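Terminase large subunit (Thermus phage G20c, PDB 5M1P) packages viral DNA into empty capsids as the ATP-driven motor subunit of the terminase and cuts the genome with its metal-dependent nuclease domain, the part in this structure. Local coordinates at residues G23-V28 / I62-R67; P33-C38 / D56-A61; E126-N131 / I178-A183. One frame throughout, in Å; residues are numbered along the deposited sequence.

Contact 1: residues G23-V28 / I62-R67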
# COMPACT_ATOMS: atom_id res chain seq x y z
N GLY A 23 -6.93 -17.00 -0.83
CA GLY A 23 -5.68 -17.19 -0.10
C GLY A 23 -5.21 -15.89 0.51
O GLY A 23 -5.92 -15.28 1.30
N THR A 24 -4.01 -15.45 0.11
CA THR A 24 -3.44 -14.19 0.59
C THR A 24 -3.99 -12.95 -0.13
O THR A 24 -3.64 -11.83 0.24
CB THR A 24 -1.90 -14.21 0.46
OG1 THR A 24 -1.53 -14.48 -0.89
CG2 THR A 24 -1.30 -15.28 1.37
N ARG A 25 -4.83 -13.15 -1.16
CA ARG A 25 -5.40 -12.03 -1.91
C ARG A 25 -6.83 -11.71 -1.51
O ARG A 25 -7.63 -12.62 -1.33
CB ARG A 25 -5.42 -12.33 -3.40
CG ARG A 25 -4.07 -12.58 -4.02
CD ARG A 25 -4.23 -12.70 -5.52
NE ARG A 25 -2.97 -12.88 -6.19
CZ ARG A 25 -2.81 -12.83 -7.52
NH1 ARG A 25 -3.84 -12.61 -8.32
NH2 ARG A 25 -1.60 -12.99 -8.04
N LEU A 26 -7.14 -10.43 -1.44
CA LEU A 26 -8.51 -9.94 -1.42
C LEU A 26 -8.80 -9.38 -2.80
O LEU A 26 -8.27 -8.33 -3.16
CB LEU A 26 -8.68 -8.86 -0.36
CG LEU A 26 -8.28 -9.22 1.07
CD1 LEU A 26 -8.78 -8.17 2.05
CD2 LEU A 26 -8.74 -10.62 1.45
N VAL A 27 -9.65 -10.05 -3.57
CA VAL A 27 -9.85 -9.70 -4.97
C VAL A 27 -11.19 -9.01 -5.07
O VAL A 27 -12.23 -9.63 -4.84
CB VAL A 27 -9.83 -10.92 -5.91
CG1 VAL A 27 -9.95 -10.49 -7.37
CG2 VAL A 27 -8.53 -11.70 -5.71
N VAL A 28 -11.16 -7.72 -5.41
CA VAL A 28 -12.36 -6.92 -5.62
C VAL A 28 -12.84 -7.11 -7.04
O VAL A 28 -14.04 -7.33 -7.30
CB VAL A 28 -12.10 -5.42 -5.35
CG1 VAL A 28 -13.32 -4.60 -5.69
CG2 VAL A 28 -11.74 -5.22 -3.88
N ILE A 62 -9.09 0.16 -5.62
CA ILE A 62 -8.26 -1.00 -5.40
C ILE A 62 -8.97 -2.21 -5.99
O ILE A 62 -10.14 -2.49 -5.67
CB ILE A 62 -7.96 -1.21 -3.90
CG1 ILE A 62 -7.14 -0.04 -3.34
CG2 ILE A 62 -7.29 -2.55 -3.65
CD1 ILE A 62 -5.79 0.15 -3.98
N ALA A 63 -8.28 -2.91 -6.89
CA ALA A 63 -8.80 -4.11 -7.54
C ALA A 63 -8.43 -5.37 -6.78
O ALA A 63 -9.15 -6.37 -6.84
CB ALA A 63 -8.28 -4.20 -8.97
N CYS A 64 -7.29 -5.35 -6.09
CA CYS A 64 -6.77 -6.53 -5.40
C CYS A 64 -5.78 -6.06 -4.35
O CYS A 64 -5.04 -5.10 -4.60
CB CYS A 64 -6.07 -7.43 -6.42
SG CYS A 64 -5.51 -9.00 -5.73
N LEU A 65 -5.79 -6.70 -3.19
CA LEU A 65 -4.80 -6.41 -2.16
C LEU A 65 -4.27 -7.73 -1.63
O LEU A 65 -5.06 -8.57 -1.22
CB LEU A 65 -5.45 -5.59 -1.04
CG LEU A 65 -4.46 -5.13 0.04
CD1 LEU A 65 -4.83 -3.74 0.51
CD2 LEU A 65 -4.37 -6.10 1.21
N GLU A 66 -2.96 -7.91 -1.67
CA GLU A 66 -2.33 -9.13 -1.18
C GLU A 66 -1.51 -8.78 0.04
O GLU A 66 -0.77 -7.79 0.02
CB GLU A 66 -1.45 -9.77 -2.26
CG GLU A 66 -0.88 -11.12 -1.84
CD GLU A 66 -0.40 -11.97 -3.00
OE1 GLU A 66 -0.26 -11.46 -4.12
OE2 GLU A 66 -0.17 -13.18 -2.77
N ARG A 67 -1.67 -9.58 1.09
CA ARG A 67 -1.00 -9.31 2.35
C ARG A 67 -0.57 -10.62 2.99
O ARG A 67 -1.33 -11.57 3.06
CB ARG A 67 -1.96 -8.58 3.29
CG ARG A 67 -1.41 -8.32 4.69
CD ARG A 67 -2.21 -7.23 5.36
NE ARG A 67 -1.78 -6.85 6.71
CZ ARG A 67 -2.19 -7.41 7.85
NH1 ARG A 67 -3.02 -8.46 7.86
NH2 ARG A 67 -1.76 -6.91 9.00
O HOH W 1 -4.85 -9.76 1.57
O HOH W 2 0.56 -12.78 -6.27
O HOH W 3 -1.44 -14.63 -4.63
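L26 and L65 sit opposite each other as an antiparallel hydrogen-bonded pair, and this is where the two segments grip most regularly. L26 N gives its hydrogen to L65 O at 2.8 Å in an almost straight line (176°), and L65 N returns the bond to L26 O at 3.0 Å; both donors lie in the plane of the carbonyl they meet. L26 O also takes a CA-H contact from C64 CA at 3.2 Å. Next along, V27 and C64 form a non-hydrogen-bonded pair, with V27 CG2 lying against C64 SG at 4.1 Å. SG gets there because it stands anti to its own backbone N. The sheet here is an extended RNase H-like one: 61-69 is the third strand of the antiparallel hairpin series, and 25-27 adds to it on the side away from strand 49-56. A63 and C64 both face V54 in that neighbour, a classic beta bulge. Beyond it, V28 N still reaches A63 O at 2.8 Å, though from well above the carbonyl plane. The T24 end is looser and wetter. R67 N bonds to T24 O, and water 1 links that same oxygen to L65 O. T24 OG1, flanked by both backbone neighbours (chi1 56°), donates to E66 OE2 at 2.7 Å from above the carboxylate plane. R25 runs out extended and crosses E66 obliquely, guanidinium and carboxylate planes 67° apart. The salt bridge from R25 NE to E66 OE1 is long, 3.7 Å, and two waters bridge the gap: water 3 joins NE to OE2 and water 2 joins NH2 to OE1. The stronger charge partner of R25 is D86 at the end of helix 73-86. L83 of that helix touches R25, C64 and E66.

Contact 2: residues P33-C38 / D56-A61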
# COMPACT_ATOMS: atom_id res chain seq x y z
N PRO A 33 -8.72 -5.06 -19.29
CA PRO A 33 -7.59 -4.63 -20.14
C PRO A 33 -7.66 -3.23 -20.74
O PRO A 33 -6.65 -2.74 -21.27
CB PRO A 33 -7.57 -5.68 -21.26
CG PRO A 33 -8.99 -6.11 -21.35
CD PRO A 33 -9.53 -6.09 -19.94
N ASP A 34 -8.82 -2.59 -20.68
CA ASP A 34 -8.97 -1.19 -21.05
C ASP A 34 -8.44 -0.19 -19.99
O ASP A 34 -8.37 1.01 -20.26
CB ASP A 34 -10.43 -0.86 -21.40
CG ASP A 34 -11.41 -1.18 -20.27
OD1 ASP A 34 -11.07 -1.96 -19.35
OD2 ASP A 34 -12.54 -0.68 -20.33
N HIS A 35 -8.09 -0.68 -18.80
CA HIS A 35 -7.58 0.16 -17.73
C HIS A 35 -6.11 -0.10 -17.46
O HIS A 35 -5.57 -1.15 -17.80
CB HIS A 35 -8.39 -0.06 -16.46
CG HIS A 35 -9.80 0.45 -16.55
ND1 HIS A 35 -10.69 0.34 -15.52
CD2 HIS A 35 -10.46 1.08 -17.56
CE1 HIS A 35 -11.85 0.88 -15.87
NE2 HIS A 35 -11.73 1.33 -17.11
N ILE A 36 -5.47 0.89 -16.85
CA ILE A 36 -4.05 0.85 -16.50
C ILE A 36 -3.98 0.75 -14.98
O ILE A 36 -4.74 1.40 -14.26
CB ILE A 36 -3.33 2.12 -17.02
CG1 ILE A 36 -3.33 2.16 -18.55
CG2 ILE A 36 -1.91 2.24 -16.48
CD1 ILE A 36 -2.33 1.22 -19.21
N TYR A 37 -3.05 -0.08 -14.49
CA TYR A 37 -2.93 -0.37 -13.06
C TYR A 37 -1.53 -0.10 -12.57
O TYR A 37 -0.56 -0.12 -13.33
CB TYR A 37 -3.23 -1.84 -12.81
CG TYR A 37 -4.63 -2.27 -13.15
CD1 TYR A 37 -5.03 -2.53 -14.46
CD2 TYR A 37 -5.57 -2.43 -12.14
CE1 TYR A 37 -6.32 -2.93 -14.76
CE2 TYR A 37 -6.87 -2.84 -12.43
CZ TYR A 37 -7.23 -3.09 -13.75
OH TYR A 37 -8.51 -3.52 -14.05
N CYS A 38 -1.42 0.14 -11.26
CA CYS A 38 -0.13 0.13 -10.59
C CYS A 38 -0.32 -0.63 -9.30
O CYS A 38 -1.46 -0.93 -8.92
CB CYS A 38 0.39 1.55 -10.36
SG CYS A 38 -0.51 2.47 -9.09
N ASP A 56 -6.50 0.43 -9.79
CA ASP A 56 -6.97 0.77 -11.13
C ASP A 56 -6.87 2.29 -11.26
O ASP A 56 -7.62 3.04 -10.60
CB ASP A 56 -8.41 0.28 -11.28
CG ASP A 56 -9.00 0.55 -12.65
OD1 ASP A 56 -8.66 1.57 -13.29
OD2 ASP A 56 -9.88 -0.24 -13.05
N LEU A 57 -5.93 2.76 -12.08
CA LEU A 57 -5.68 4.19 -12.21
C LEU A 57 -6.74 4.92 -13.04
O LEU A 57 -6.78 6.15 -13.03
CB LEU A 57 -4.28 4.44 -12.78
CG LEU A 57 -3.12 4.07 -11.86
CD1 LEU A 57 -1.81 4.08 -12.63
CD2 LEU A 57 -3.03 4.99 -10.67
N ASP A 58 -7.58 4.17 -13.75
CA ASP A 58 -8.71 4.75 -14.46
C ASP A 58 -9.91 5.02 -13.54
O ASP A 58 -10.66 5.95 -13.79
CB ASP A 58 -9.14 3.85 -15.63
CG ASP A 58 -8.04 3.68 -16.68
OD1 ASP A 58 -8.34 3.86 -17.88
OD2 ASP A 58 -6.88 3.35 -16.33
N THR A 59 -10.10 4.21 -12.51
CA THR A 59 -11.26 4.36 -11.61
C THR A 59 -10.91 4.84 -10.20
O THR A 59 -11.80 5.28 -9.47
CB THR A 59 -12.02 3.04 -11.46
OG1 THR A 59 -11.20 2.10 -10.74
CG2 THR A 59 -12.42 2.48 -12.83
N GLY A 60 -9.64 4.72 -9.80
CA GLY A 60 -9.24 5.06 -8.44
C GLY A 60 -9.62 4.02 -7.41
O GLY A 60 -9.57 4.31 -6.21
N ALA A 61 -9.98 2.81 -7.84
CA ALA A 61 -10.37 1.73 -6.94
C ALA A 61 -9.30 0.65 -6.84
O ALA A 61 -8.69 0.27 -7.83
CB ALA A 61 -11.68 1.12 -7.39
O HOH W 4 -10.11 -2.72 -11.97
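H35 is held by two carboxylates that use it in quite different ways. Its ND1 donates to D56 OD2 at 2.7 Å, on the syn lone pair and close to the ring plane, although the carboxylate itself is turned 65° from the ring. D58 instead lies flat over one ring face: its CB sits 3.6 Å from the ring centroid of H35 as a CH-pi contact, and its carboxylate runs nearly parallel to the ring. Two acidic groups this close would probably favour a protonated imidazole. T59 CG2 approaches H35 CE1 obliquely, at 3.5 Å. The stacked D58 is itself fixed by I36 N, 2.9 Å from D58 OD2; the bond is straight at the hydrogen (173°) but meets OD2 from 46° above the carboxylate plane. I36 O, in turn, receives L57 N at 2.8 Å almost along the C=O axis. L57 CD2 packs on C38 SG at 3.9 Å. The Y37 ring crosses D56 obliquely, CD2 near its CA and CE2 near its CB, and water 4 joins Y37 OH to D56 OD2; that hydroxyl also bonds to R32 N. What positions D56 is its own turn, where D56 N bonds to A61 O and G60 N to D56 O. D58 N to D56 OD1 makes an Asx turn, T59 N to the same oxygen an Asx motif, and A61 N to T59 OG1 an ST turn. Together they shape the tight hairpin connection between strands 49-56 and 61-69 of the RNase H-like sheet, in which Y37 and D56, an antiparallel non-hydrogen-bonded pair, join strands 37-42 and 49-56.

Contact 3: residues E126-N131 / I178-A183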
# COMPACT_ATOMS: atom_id res chain seq x y z
N GLU A 126 5.09 11.92 4.88
CA GLU A 126 4.00 12.90 5.05
C GLU A 126 3.39 13.31 3.71
O GLU A 126 2.18 13.48 3.63
CB GLU A 126 4.48 14.10 5.87
CG GLU A 126 4.61 13.77 7.35
CD GLU A 126 5.69 14.56 8.08
OE1 GLU A 126 6.02 15.70 7.67
OE2 GLU A 126 6.20 14.02 9.08
N GLN A 127 4.21 13.39 2.67
CA GLN A 127 3.72 13.71 1.34
C GLN A 127 2.80 12.61 0.79
O GLN A 127 1.73 12.87 0.26
CB GLN A 127 4.91 13.93 0.41
CG GLN A 127 4.55 14.60 -0.90
CD GLN A 127 5.75 15.23 -1.57
OE1 GLN A 127 5.66 16.34 -2.10
NE2 GLN A 127 6.88 14.54 -1.53
N LEU A 128 3.25 11.36 0.94
CA LEU A 128 2.45 10.18 0.57
C LEU A 128 1.14 10.10 1.34
O LEU A 128 0.06 9.91 0.75
CB LEU A 128 3.26 8.90 0.83
CG LEU A 128 4.40 8.62 -0.14
CD1 LEU A 128 5.28 7.50 0.37
CD2 LEU A 128 3.84 8.28 -1.52
N ILE A 129 1.22 10.24 2.65
CA ILE A 129 0.03 10.13 3.49
C ILE A 129 -0.95 11.28 3.29
O ILE A 129 -2.16 11.05 3.20
CB ILE A 129 0.42 10.00 4.98
CG1 ILE A 129 1.17 8.68 5.23
CG2 ILE A 129 -0.80 10.15 5.88
CD1 ILE A 129 0.36 7.41 5.04
N SER A 130 -0.45 12.51 3.21
CA SER A 130 -1.31 13.66 2.97
C SER A 130 -2.05 13.52 1.63
O SER A 130 -3.23 13.84 1.55
CB SER A 130 -0.54 14.98 3.04
OG SER A 130 0.44 15.07 2.04
N ASN A 131 -1.37 13.01 0.60
CA ASN A 131 -2.03 12.76 -0.66
C ASN A 131 -3.16 11.74 -0.49
O ASN A 131 -4.27 11.97 -0.98
CB ASN A 131 -1.01 12.26 -1.68
CG ASN A 131 -1.64 12.00 -3.03
OD1 ASN A 131 -2.13 12.93 -3.68
ND2 ASN A 131 -1.66 10.74 -3.45
N ILE A 178 -0.32 -1.80 5.55
CA ILE A 178 -1.46 -1.60 4.65
C ILE A 178 -1.58 -0.11 4.30
O ILE A 178 -1.75 0.26 3.14
CB ILE A 178 -2.79 -2.08 5.26
CG1 ILE A 178 -2.74 -3.58 5.57
CG2 ILE A 178 -3.97 -1.74 4.34
CD1 ILE A 178 -3.89 -4.07 6.43
N VAL A 179 -1.47 0.74 5.31
CA VAL A 179 -1.54 2.19 5.12
C VAL A 179 -0.52 2.64 4.08
O VAL A 179 -0.83 3.37 3.14
CB VAL A 179 -1.34 2.95 6.45
CG1 VAL A 179 -1.35 4.46 6.21
CG2 VAL A 179 -2.42 2.57 7.46
N MET A 180 0.72 2.19 4.27
CA MET A 180 1.80 2.59 3.40
C MET A 180 1.65 2.04 1.98
O MET A 180 1.89 2.76 1.02
CB MET A 180 3.15 2.22 4.01
CG MET A 180 3.50 3.02 5.27
SD MET A 180 3.25 4.80 5.14
CE MET A 180 4.21 5.23 3.70
N SER A 181 1.24 0.78 1.86
CA SER A 181 0.99 0.19 0.54
C SER A 181 -0.08 0.97 -0.22
O SER A 181 0.09 1.29 -1.39
CB SER A 181 0.60 -1.28 0.70
OG SER A 181 0.23 -1.84 -0.55
N LEU A 182 -1.17 1.30 0.46
CA LEU A 182 -2.22 2.12 -0.14
C LEU A 182 -1.71 3.50 -0.55
O LEU A 182 -2.03 3.98 -1.63
CB LEU A 182 -3.42 2.25 0.79
CG LEU A 182 -4.23 0.99 1.04
CD1 LEU A 182 -5.20 1.25 2.18
CD2 LEU A 182 -4.96 0.49 -0.20
N ALA A 183 -0.91 4.12 0.31
CA ALA A 183 -0.37 5.44 0.00
C ALA A 183 0.58 5.40 -1.21
O ALA A 183 0.56 6.29 -2.06
CB ALA A 183 0.35 6.01 1.22
O HOH W 5 -0.57 8.81 -1.73
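Two helices of the RNase H-like nuclease domain cross here at nearly a right angle, 81°, with their axes 9.4 Å apart: 122-137, and the C-terminal helix 177-186 that starts at the metal-binding D177. The methyl of A183 lies at the crossing, with L128 CA and A183 CA the nearest pair of alpha carbons. L128 can be followed outward across it. L128 CB lies 4.1 Å from A183 CB. CG, anti to the carbonyl carbon, then splits into two branches. One, CD2, lies against the partner backbone and meets A183 O at 3.9 Å; the other, CD1, extends to the methyl tip of M180, 4.2 Å from its CE, the two side chains crossing at about a right angle. V119 and S187 pack against the same leucine from outside the two segments. One residue on, I129 makes its contact through a single atom. Its CD1 caps a three-cornered group on the partner helix formed by V179 CG1, M180 SD and A183 CB, with V179 CG1 the closest to I129 CD1 at 3.6 Å. M180 bends at both chi2 and chi3 (-47° and -55°), which folds its thioether back so that sulfur and methyl together face 122-137. Its side chain also comes within about 4 Å of that of D42, a ligand of the calcium ion, and about 7 Å of the ion itself. All five residues that touch are buried, and their side chains meet one another through apolar atoms. The polar link between the helices is one water: water 5 donates to the carbonyls L128 O and A183 O, and accepts from N131 ND2 at 2.8 Å.

Contacts 1 and 2 belong to the same mixed sheet, their centres 15 Å apart, and they touch where A63 CB meets Y37 CE2. Along the chain, contact 2 falls between the two halves of contact 1: strand 25-27 leads to 37-42, and the turn after 49-56 leads straight into 61-69. Contact 3 comes later in sequence, with its centre 18 Å from each of the others. Its helix 177-186 lies on the sheet, I178 against R67 and L182 against I62 and L65 of contact 1, whereas contact 2 stays about 8 Å away at the nearest atoms. Contacts 1 and 3 thus approach the catalytic metal site from sheet and helix, while contact 2 closes a hairpin remote from it.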